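PDB 4H17: hydrolase, isochorismatase family from Pseudomonas putida KT2440, which acts as an isochorismatase, a hydrolase with a Rossmann-like fold that splits isochorismate to release pyruvate. Local coordinates for the interface of chains A and B. Numbering follows the deposited sequence. Chains: chain A/B, Hydrolase, isochorismatase family.

Contact 1: the interface of chains A and B. Residues chain A 39-40, 78-79, 132, 161; chain B 6-8, 11, 185.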
loop_
_atom_site.group_PDB
_atom_site.type_symbol
_atom_site.label_atom_id
_atom_site.label_comp_id
_atom_site.label_asym_id
_atom_site.label_seq_id
_atom_site.Cartn_x
_atom_site.Cartn_y
_atom_site.Cartn_z
ATOM N N PRO A 39 4.913 12.943 18.221
ATOM C CA PRO A 39 4.710 13.156 16.792
ATOM C C PRO A 39 3.892 12.053 16.138
ATOM O O PRO A 39 3.281 12.287 15.079
ATOM C CB PRO A 39 6.148 13.182 16.218
ATOM C CG PRO A 39 6.980 12.522 17.239
ATOM C CD PRO A 39 6.327 12.757 18.564
ATOM N N LEU A 40 3.862 10.851 16.727
ATOM C CA LEU A 40 3.081 9.747 16.153
ATOM C C LEU A 40 1.712 9.604 16.842
ATOM O O LEU A 40 1.032 8.636 16.645
ATOM C CB LEU A 40 3.857 8.420 16.159
ATOM C CG LEU A 40 5.124 8.449 15.318
ATOM C CD1 LEU A 40 5.849 7.146 15.579
ATOM C CD2 LEU A 40 4.776 8.616 13.834
ATOM N N ARG A 78 11.990 5.187 18.945
ATOM C CA ARG A 78 10.598 4.996 18.661
ATOM C C ARG A 78 10.156 3.547 18.928
ATOM O O ARG A 78 10.909 2.607 18.669
ATOM C CB ARG A 78 10.317 5.434 17.203
ATOM C CG ARG A 78 10.559 6.928 16.929
ATOM C CD ARG A 78 9.510 7.796 17.600
ATOM N NE ARG A 78 9.929 9.194 17.672
ATOM C CZ ARG A 78 9.393 10.115 18.473
ATOM N NH1 ARG A 78 8.371 9.835 19.288
ATOM N NH2 ARG A 78 9.872 11.341 18.440
ATOM N N PHE A 79 8.949 3.383 19.465
ATOM C CA PHE A 79 8.402 2.098 19.897
ATOM C C PHE A 79 9.364 1.366 20.830
ATOM O O PHE A 79 9.426 0.145 20.839
ATOM C CB PHE A 79 8.070 1.191 18.684
ATOM C CG PHE A 79 7.170 1.864 17.649
ATOM C CD1 PHE A 79 7.669 2.699 16.674
ATOM C CD2 PHE A 79 5.774 1.684 17.725
ATOM C CE1 PHE A 79 6.836 3.321 15.756
ATOM C CE2 PHE A 79 4.933 2.307 16.801
ATOM C CZ PHE A 79 5.464 3.134 15.833
HETATM N N MSE A 132 -0.397 2.070 11.781
HETATM C CA MSE A 132 -1.224 3.178 11.194
HETATM C C MSE A 132 -1.891 2.675 9.939
HETATM O O MSE A 132 -1.362 1.786 9.247
HETATM C CB MSE A 132 -0.312 4.353 10.829
HETATM C CG MSE A 132 0.407 4.899 12.045
HETATM SE SE MSE A 132 1.486 6.491 11.723
HETATM C CE MSE A 132 2.719 5.774 10.350
ATOM N N ARG A 161 -2.574 9.544 11.280
ATOM C CA ARG A 161 -2.288 10.922 11.700
ATOM C C ARG A 161 -2.276 11.902 10.514
ATOM O O ARG A 161 -2.320 11.505 9.341
ATOM C CB ARG A 161 -0.994 10.951 12.470
ATOM C CG ARG A 161 0.262 10.799 11.597
ATOM C CD ARG A 161 1.546 10.675 12.416
ATOM N NE ARG A 161 2.746 11.106 11.671
ATOM C CZ ARG A 161 3.325 10.433 10.677
ATOM N NH1 ARG A 161 2.860 9.245 10.282
ATOM N NH2 ARG A 161 4.386 10.971 10.090
ATOM N N THR B 6 6.270 15.816 10.434
ATOM C CA THR B 6 7.464 15.064 10.089
ATOM C C THR B 6 7.011 13.746 9.436
ATOM O O THR B 6 5.790 13.440 9.297
ATOM C CB THR B 6 8.367 14.826 11.320
ATOM O OG1 THR B 6 9.672 14.435 10.891
ATOM C CG2 THR B 6 7.797 13.744 12.186
ATOM N N THR B 7 7.984 12.988 8.964
ATOM C CA THR B 7 7.746 11.655 8.366
ATOM C C THR B 7 8.233 10.538 9.290
ATOM O O THR B 7 9.079 10.767 10.148
ATOM C CB THR B 7 8.487 11.544 7.039
ATOM O OG1 THR B 7 9.889 11.668 7.276
ATOM C CG2 THR B 7 8.036 12.642 6.023
HETATM N N MSE B 8 7.666 9.338 9.152
HETATM C CA MSE B 8 8.214 8.120 9.826
HETATM C C MSE B 8 9.655 7.953 9.445
HETATM O O MSE B 8 10.478 7.598 10.272
HETATM C CB MSE B 8 7.405 6.891 9.413
HETATM C CG MSE B 8 7.824 5.619 10.180
HETATM SE SE MSE B 8 7.685 5.779 12.146
HETATM C CE MSE B 8 5.854 5.142 12.474
ATOM N N LEU B 11 11.672 10.355 11.603
ATOM C CA LEU B 11 11.592 9.969 13.008
ATOM C C LEU B 11 12.496 8.807 13.377
ATOM O O LEU B 11 12.994 8.782 14.503
ATOM C CB LEU B 11 10.146 9.616 13.397
ATOM C CG LEU B 11 9.230 10.859 13.497
ATOM C CD1 LEU B 11 7.757 10.517 13.535
ATOM C CD2 LEU B 11 9.615 11.725 14.710
ATOM N N ASP B 185 5.702 9.519 3.576
ATOM C CA ASP B 185 5.840 9.267 5.020
ATOM C C ASP B 185 6.817 8.141 5.317
ATOM O O ASP B 185 7.576 8.228 6.285
ATOM C CB ASP B 185 4.462 8.958 5.612
ATOM C CG ASP B 185 4.431 8.987 7.128
ATOM O OD1 ASP B 185 5.207 9.781 7.703
ATOM O OD2 ASP B 185 3.629 8.240 7.763
HETATM O O HOH W 1 12.317 10.217 16.764
#
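The carboxylate oxygen OD1 of B:Asp185 is gripped from opposite faces of its plane: NH2 of A:Arg161 donates to it from across the interface at 2.8 Å, and the backbone N of B:Met8 from its own chain at 2.9 Å. The other oxygen, OD2, takes NH1 of A:Arg161 at 2.8 Å. This end-on salt bridge is twisted, with the guanidinium and carboxylate planes 40° apart, although both oxygens are met on their syn sides. NH2 also donates to the carbonyl O of B:Thr6 (2.9 Å), above the carbonyl plane and on a bent path, 130° at the hydrogen. Arginine suits the place because one terminal nitrogen can serve two acceptors. Beside this polar grip lies an apolar patch. B:Leu11 meets A:Leu40 tip to tip, CD1 to CD2 at 3.5 Å, and its other branch, CD2, rests on CG of A:Pro39. Selenomethionine B:Met8 bends at its second torsion (57°) and again at its third, which brings CE to the ring edge of A:Phe79, 3.9 Å from CE1, and against A:Leu40. Water 1 joins NE of A:Arg78 to the carbonyl O of B:Leu11. In the fold, helix 8-12 and the end of helix 172-186 of chain B face loops of chain A, including A:Met132, which follows a cis peptide bond.

Contact 2: the interface of chains A and B. Residues chain A 5-6; chain B 161-164, 169.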
loop_
_atom_site.group_PDB
_atom_site.type_symbol
_atom_site.label_atom_id
_atom_site.label_comp_id
_atom_site.label_asym_id
_atom_site.label_seq_id
_atom_site.Cartn_x
_atom_site.Cartn_y
_atom_site.Cartn_z
ATOM N N PRO A 5 -17.916 5.303 -9.416
ATOM C CA PRO A 5 -16.864 4.344 -9.695
ATOM C C PRO A 5 -17.250 2.927 -9.304
ATOM O O PRO A 5 -18.010 2.716 -8.329
ATOM C CB PRO A 5 -15.719 4.850 -8.824
ATOM C CG PRO A 5 -15.944 6.317 -8.717
ATOM C CD PRO A 5 -17.437 6.418 -8.579
ATOM N N THR A 6 -16.661 1.971 -10.012
ATOM C CA THR A 6 -16.819 0.544 -9.750
ATOM C C THR A 6 -15.544 0.086 -9.115
ATOM O O THR A 6 -14.482 0.528 -9.529
ATOM C CB THR A 6 -17.066 -0.263 -11.036
ATOM O OG1 THR A 6 -18.213 0.273 -11.726
ATOM C CG2 THR A 6 -17.353 -1.671 -10.727
ATOM N N ARG B 161 -7.657 7.096 -10.594
ATOM C CA ARG B 161 -9.038 7.422 -10.972
ATOM C C ARG B 161 -9.902 7.730 -9.727
ATOM O O ARG B 161 -9.484 7.540 -8.569
ATOM C CB ARG B 161 -9.636 6.274 -11.770
ATOM C CG ARG B 161 -9.996 5.038 -10.944
ATOM C CD ARG B 161 -10.454 3.870 -11.812
ATOM N NE ARG B 161 -11.326 2.948 -11.087
ATOM C CZ ARG B 161 -10.957 2.069 -10.171
ATOM N NH1 ARG B 161 -9.690 1.966 -9.782
ATOM N NH2 ARG B 161 -11.870 1.285 -9.620
ATOM N N ASP B 162 -11.100 8.292 -9.952
ATOM C CA ASP B 162 -12.077 8.508 -8.879
ATOM C C ASP B 162 -12.439 7.191 -8.230
ATOM O O ASP B 162 -12.678 6.199 -8.937
ATOM C CB ASP B 162 -13.419 9.067 -9.382
ATOM C CG ASP B 162 -13.349 10.468 -9.895
ATOM O OD1 ASP B 162 -12.282 11.122 -9.907
ATOM O OD2 ASP B 162 -14.438 10.928 -10.326
ATOM N N LEU B 163 -12.485 7.171 -6.900
ATOM C CA LEU B 163 -12.944 5.962 -6.169
ATOM C C LEU B 163 -14.161 6.145 -5.267
ATOM O O LEU B 163 -14.349 7.193 -4.650
ATOM C CB LEU B 163 -11.796 5.379 -5.299
ATOM C CG LEU B 163 -10.472 5.041 -6.020
ATOM C CD1 LEU B 163 -9.400 4.675 -4.991
ATOM C CD2 LEU B 163 -10.613 3.963 -7.061
ATOM N N ALA B 164 -14.974 5.094 -5.162
ATOM C CA ALA B 164 -16.079 5.045 -4.188
ATOM C C ALA B 164 -15.603 4.831 -2.754
ATOM O O ALA B 164 -14.675 4.050 -2.522
ATOM C CB ALA B 164 -17.054 3.959 -4.561
ATOM N N VAL B 169 -17.948 9.685 -3.280
ATOM C CA VAL B 169 -16.901 9.515 -4.276
ATOM C C VAL B 169 -15.754 10.428 -3.931
ATOM O O VAL B 169 -15.936 11.596 -3.635
ATOM C CB VAL B 169 -17.364 9.831 -5.712
ATOM C CG1 VAL B 169 -16.216 9.618 -6.714
ATOM C CG2 VAL B 169 -18.535 8.977 -6.102
HETATM O O HOH W 2 -14.494 3.099 -11.443
#
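B:Arg161 starts with CG between its backbone N and carbonyl carbon (chi1 74°), then runs extended to NE, a course that carries its guanidinium to the N-terminal segment of chain A. There NH2 donates to the carbonyl O of A:Thr6 at 2.7 Å, nearly along the C=O axis. The oxygen lies almost exactly in the guanidinium plane, but the bond is bent to 139° at the hydrogen. The flat group is backed by B:Leu163, whose CD2 lies over one face toward the rim, an apolar support that should help to hold its rotation. Water 2 extends the same polar link: it bonds to NE of B:Arg161 at the guanidinium edge and, at 2.8 Å, to the backbone N of A:Thr6. An arginine can thus address a peptide's carbonyl directly and its N-H through solvent, reading backbone and not side chain. A:Pro5 supplies the apolar half. Its compact ring needs no hydrogen-bond partner and packs against B:Asp162 and the two short strands 163-165 and 168-170. B:Val169 meets it tip to tip, CG2 to CD at 3.7 Å, its branched chain offering both methyls to the ring. Elsewhere on the ring, CB and CG of A:Pro5 each lie 3.3 Å from the carbonyl O of B:Asp162.

Contact 3: the interface of chains A and B. Residues chain A 177, 181; chain B 163-165, 170, 175.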
loop_
_atom_site.group_PDB
_atom_site.type_symbol
_atom_site.label_atom_id
_atom_site.label_comp_id
_atom_site.label_asym_id
_atom_site.label_seq_id
_atom_site.Cartn_x
_atom_site.Cartn_y
_atom_site.Cartn_z
ATOM N N GLN A 177 -9.785 8.127 5.091
ATOM C CA GLN A 177 -10.882 7.901 4.142
ATOM C C GLN A 177 -10.333 7.496 2.792
ATOM O O GLN A 177 -10.835 6.579 2.184
ATOM C CB GLN A 177 -11.768 9.137 3.983
ATOM N N ALA A 181 -10.928 3.874 0.980
ATOM C CA ALA A 181 -11.429 3.771 -0.395
ATOM C C ALA A 181 -10.494 2.900 -1.258
ATOM O O ALA A 181 -10.956 2.065 -2.058
ATOM C CB ALA A 181 -11.631 5.155 -1.010
ATOM N N LEU B 163 -12.485 7.171 -6.900
ATOM C CA LEU B 163 -12.944 5.962 -6.169
ATOM C C LEU B 163 -14.161 6.145 -5.267
ATOM O O LEU B 163 -14.349 7.193 -4.650
ATOM C CB LEU B 163 -11.796 5.379 -5.299
ATOM C CG LEU B 163 -10.472 5.041 -6.020
ATOM C CD1 LEU B 163 -9.400 4.675 -4.991
ATOM C CD2 LEU B 163 -10.613 3.963 -7.061
ATOM N N ALA B 164 -14.974 5.094 -5.162
ATOM C CA ALA B 164 -16.079 5.045 -4.188
ATOM C C ALA B 164 -15.603 4.831 -2.754
ATOM O O ALA B 164 -14.675 4.050 -2.522
ATOM C CB ALA B 164 -17.054 3.959 -4.561
ATOM N N PHE B 165 -16.246 5.500 -1.798
ATOM C CA PHE B 165 -16.087 5.175 -0.377
ATOM C C PHE B 165 -17.447 5.266 0.332
ATOM O O PHE B 165 -18.468 5.447 -0.338
ATOM C CB PHE B 165 -15.015 6.010 0.323
ATOM C CG PHE B 165 -15.402 7.429 0.663
ATOM C CD1 PHE B 165 -15.908 8.268 -0.294
ATOM C CD2 PHE B 165 -15.177 7.934 1.947
ATOM C CE1 PHE B 165 -16.235 9.582 -0.001
ATOM C CE2 PHE B 165 -15.507 9.248 2.253
ATOM C CZ PHE B 165 -16.034 10.076 1.272
ATOM N N ILE B 170 -14.554 9.871 -3.973
ATOM C CA ILE B 170 -13.347 10.660 -3.747
ATOM C C ILE B 170 -12.676 10.896 -5.122
ATOM O O ILE B 170 -12.359 9.928 -5.843
ATOM C CB ILE B 170 -12.365 9.999 -2.765
ATOM C CG1 ILE B 170 -13.017 9.682 -1.424
ATOM C CG2 ILE B 170 -11.139 10.896 -2.619
ATOM C CD1 ILE B 170 -12.202 8.826 -0.491
ATOM N N ILE B 175 -7.338 11.259 -4.123
ATOM C CA ILE B 175 -6.695 9.943 -3.940
ATOM C C ILE B 175 -5.193 10.105 -4.171
ATOM O O ILE B 175 -4.396 9.598 -3.388
ATOM C CB ILE B 175 -7.258 8.855 -4.875
ATOM C CG1 ILE B 175 -8.731 8.594 -4.580
ATOM C CG2 ILE B 175 -6.459 7.547 -4.764
ATOM C CD1 ILE B 175 -9.123 8.137 -3.178
HETATM O O HOH W 3 -13.401 1.960 -3.320
#
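The methyl CB of A:Ala181, on helix 172-186 of this isochorismatase-family fold, is pressed against the short strand pair 163-165 and 168-170 of chain B. It lies 3.6 Å from the carbonyl O of B:Ala164 and also touches CB of B:Phe165 and the terminal methyl CD1 of B:Ile170. A side chain as small as alanine lets the helix come this near to the strand backbone. One turn earlier A:Gln177, modelled only to CB, sets that carbon 4.1 Å from CD2 and CE2 of the B:Phe165 ring. No polar group bonds directly across; water 3 instead links the carbonyl O of A:Ala181 (2.8 Å) to the carbonyl O of B:Ala164 (2.6 Å), giving both acceptors a shared partner. B:Ile170 also positions its neighbour: its CG1 lies 3.4 Å above the ring plane of B:Phe165, toward the rim, on the same face that A:Gln177 CB approaches. B:Phe165 holds CG between its backbone N and carbonyl carbon (chi1 77°), which turns the ring alongside the helix. B:Ile170 is extended at its second torsion (170°), and CD1 thereby reaches both A:Ala181 and the carbonyl O of A:Gln177. Farther out, CD1 of B:Leu163 comes near the carbonyl O of A:Ala181, and CD1 of B:Ile175 lies at the margin of the methyl.

Contact 4: the interface of chains A and B. Residues chain A 162-164, 166-169; chain B 4-5.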
loop_
_atom_site.group_PDB
_atom_site.type_symbol
_atom_site.label_atom_id
_atom_site.label_comp_id
_atom_site.label_asym_id
_atom_site.label_seq_id
_atom_site.Cartn_x
_atom_site.Cartn_y
_atom_site.Cartn_z
ATOM N N ASP A 162 -2.283 13.201 10.830
ATOM C CA ASP A 162 -2.076 14.224 9.837
ATOM C C ASP A 162 -0.770 13.978 9.116
ATOM O O ASP A 162 0.272 13.776 9.758
ATOM C CB ASP A 162 -1.999 15.625 10.462
ATOM C CG ASP A 162 -3.316 16.137 11.050
ATOM O OD1 ASP A 162 -4.346 15.483 10.991
ATOM O OD2 ASP A 162 -3.285 17.264 11.586
ATOM N N LEU A 163 -0.776 14.053 7.789
ATOM C CA LEU A 163 0.478 13.935 7.018
ATOM C C LEU A 163 0.834 15.148 6.200
ATOM O O LEU A 163 -0.048 15.916 5.760
ATOM C CB LEU A 163 0.453 12.740 6.065
ATOM C CG LEU A 163 0.231 11.368 6.686
ATOM C CD1 LEU A 163 0.094 10.314 5.601
ATOM C CD2 LEU A 163 1.302 11.030 7.670
ATOM N N ALA A 164 2.138 15.367 6.059
ATOM C CA ALA A 164 2.644 16.387 5.175
ATOM C C ALA A 164 2.409 16.060 3.718
ATOM O O ALA A 164 2.624 14.955 3.290
ATOM C CB ALA A 164 4.119 16.615 5.407
ATOM N N LYS A 166 4.092 18.265 0.844
ATOM C CA LYS A 166 4.937 19.429 0.594
ATOM C C LYS A 166 4.889 20.370 1.800
ATOM O O LYS A 166 4.962 19.894 2.923
ATOM C CB LYS A 166 4.610 20.079 -0.753
ATOM C CG LYS A 166 4.708 19.047 -1.864
ATOM C CD LYS A 166 4.486 19.621 -3.247
ATOM C CE LYS A 166 4.349 18.532 -4.329
ATOM N NZ LYS A 166 5.676 18.080 -4.852
ATOM N N ASP A 167 4.677 21.674 1.624
ATOM C CA ASP A 167 4.630 22.558 2.814
ATOM C C ASP A 167 3.210 22.793 3.273
ATOM O O ASP A 167 2.843 23.916 3.574
ATOM C CB ASP A 167 5.314 23.884 2.510
ATOM C CG ASP A 167 5.742 24.637 3.750
ATOM O OD1 ASP A 167 5.817 24.066 4.882
ATOM O OD2 ASP A 167 6.043 25.832 3.561
ATOM N N GLY A 168 2.412 21.733 3.302
ATOM C CA GLY A 168 1.021 21.782 3.698
ATOM C C GLY A 168 0.694 20.521 4.459
ATOM O O GLY A 168 1.544 19.604 4.613
ATOM N N VAL A 169 -0.560 20.419 4.895
ATOM C CA VAL A 169 -0.982 19.296 5.715
ATOM C C VAL A 169 -2.308 18.685 5.269
ATOM O O VAL A 169 -3.256 19.390 4.936
ATOM C CB VAL A 169 -1.119 19.723 7.183
ATOM C CG1 VAL A 169 -1.412 18.512 8.046
ATOM C CG2 VAL A 169 0.136 20.431 7.661
ATOM N N VAL B 4 3.683 21.702 9.938
ATOM C CA VAL B 4 3.707 20.588 8.932
ATOM C C VAL B 4 4.350 19.304 9.501
ATOM O O VAL B 4 5.460 19.366 10.008
ATOM C CB VAL B 4 4.486 21.014 7.636
ATOM C CG1 VAL B 4 4.694 19.896 6.597
ATOM C CG2 VAL B 4 3.828 22.239 7.032
ATOM N N PRO B 5 3.678 18.151 9.370
ATOM C CA PRO B 5 4.218 16.951 10.021
ATOM C C PRO B 5 5.553 16.469 9.533
ATOM O O PRO B 5 5.907 16.642 8.359
ATOM C CB PRO B 5 3.161 15.879 9.742
ATOM C CG PRO B 5 1.896 16.649 9.579
ATOM C CD PRO B 5 2.325 17.891 8.848
#
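The short strands 163-165 and 168-170 of chain A, joined by a tight turn at A:Lys166 and A:Asp167, receive the N-terminal segment of chain B. B:Val4, the first residue modelled in that chain, spreads its two methyls over different partners. With CG1 anti to the backbone N (chi1 174°), that branch meets CB of A:Ala164 at 3.5 Å and the carbonyl O of A:Lys166 at 3.7 Å. A beta-branched valine suits this place because its two methyls can touch the strand and the turn at once. A:Ala164 is small enough to let the tail lie close to its strand, and its CB also touches the carbonyl O of B:Pro5 at 3.5 Å. A:Val169 approaches from the second strand: CG2 packs on CD of B:Pro5 at 3.6 Å and on CA of B:Val4 at 3.8 Å, bridging the two tail residues. No direct polar bond crosses this patch, so shape and apolar packing carry it. Proline fits such a surface, since its backbone nitrogen has no hydrogen to donate and its ring is rigid. At the turn, the other methyl of B:Val4, CG2, lies 3.5 Å from OD1 of A:Asp167, the two side chains crossing at about a right angle.

Contacts 1 and 4, whose C-alpha centres are about 12 Å apart, follow one another along both chains: A:Arg161 leads into A:Asp162, and B:Pro5 into B:Thr6. Contacts 2 and 3, about 6 Å apart, share B:Leu163 and B:Ala164, so the same strand meets a tail on one flank and a helix on the other. Contact 2, about 25 Å from contact 4 and 29 Å from contact 1, repeats parts of both with the chains exchanged. Contact 3 lies 24 Å from contact 1, yet helix 172-186 serves both, from chain B in contact 1 and mainly from chain A in contact 3. Such reciprocal packing of N-terminal segments is consistent with a dimer, which the structure alone does not prove.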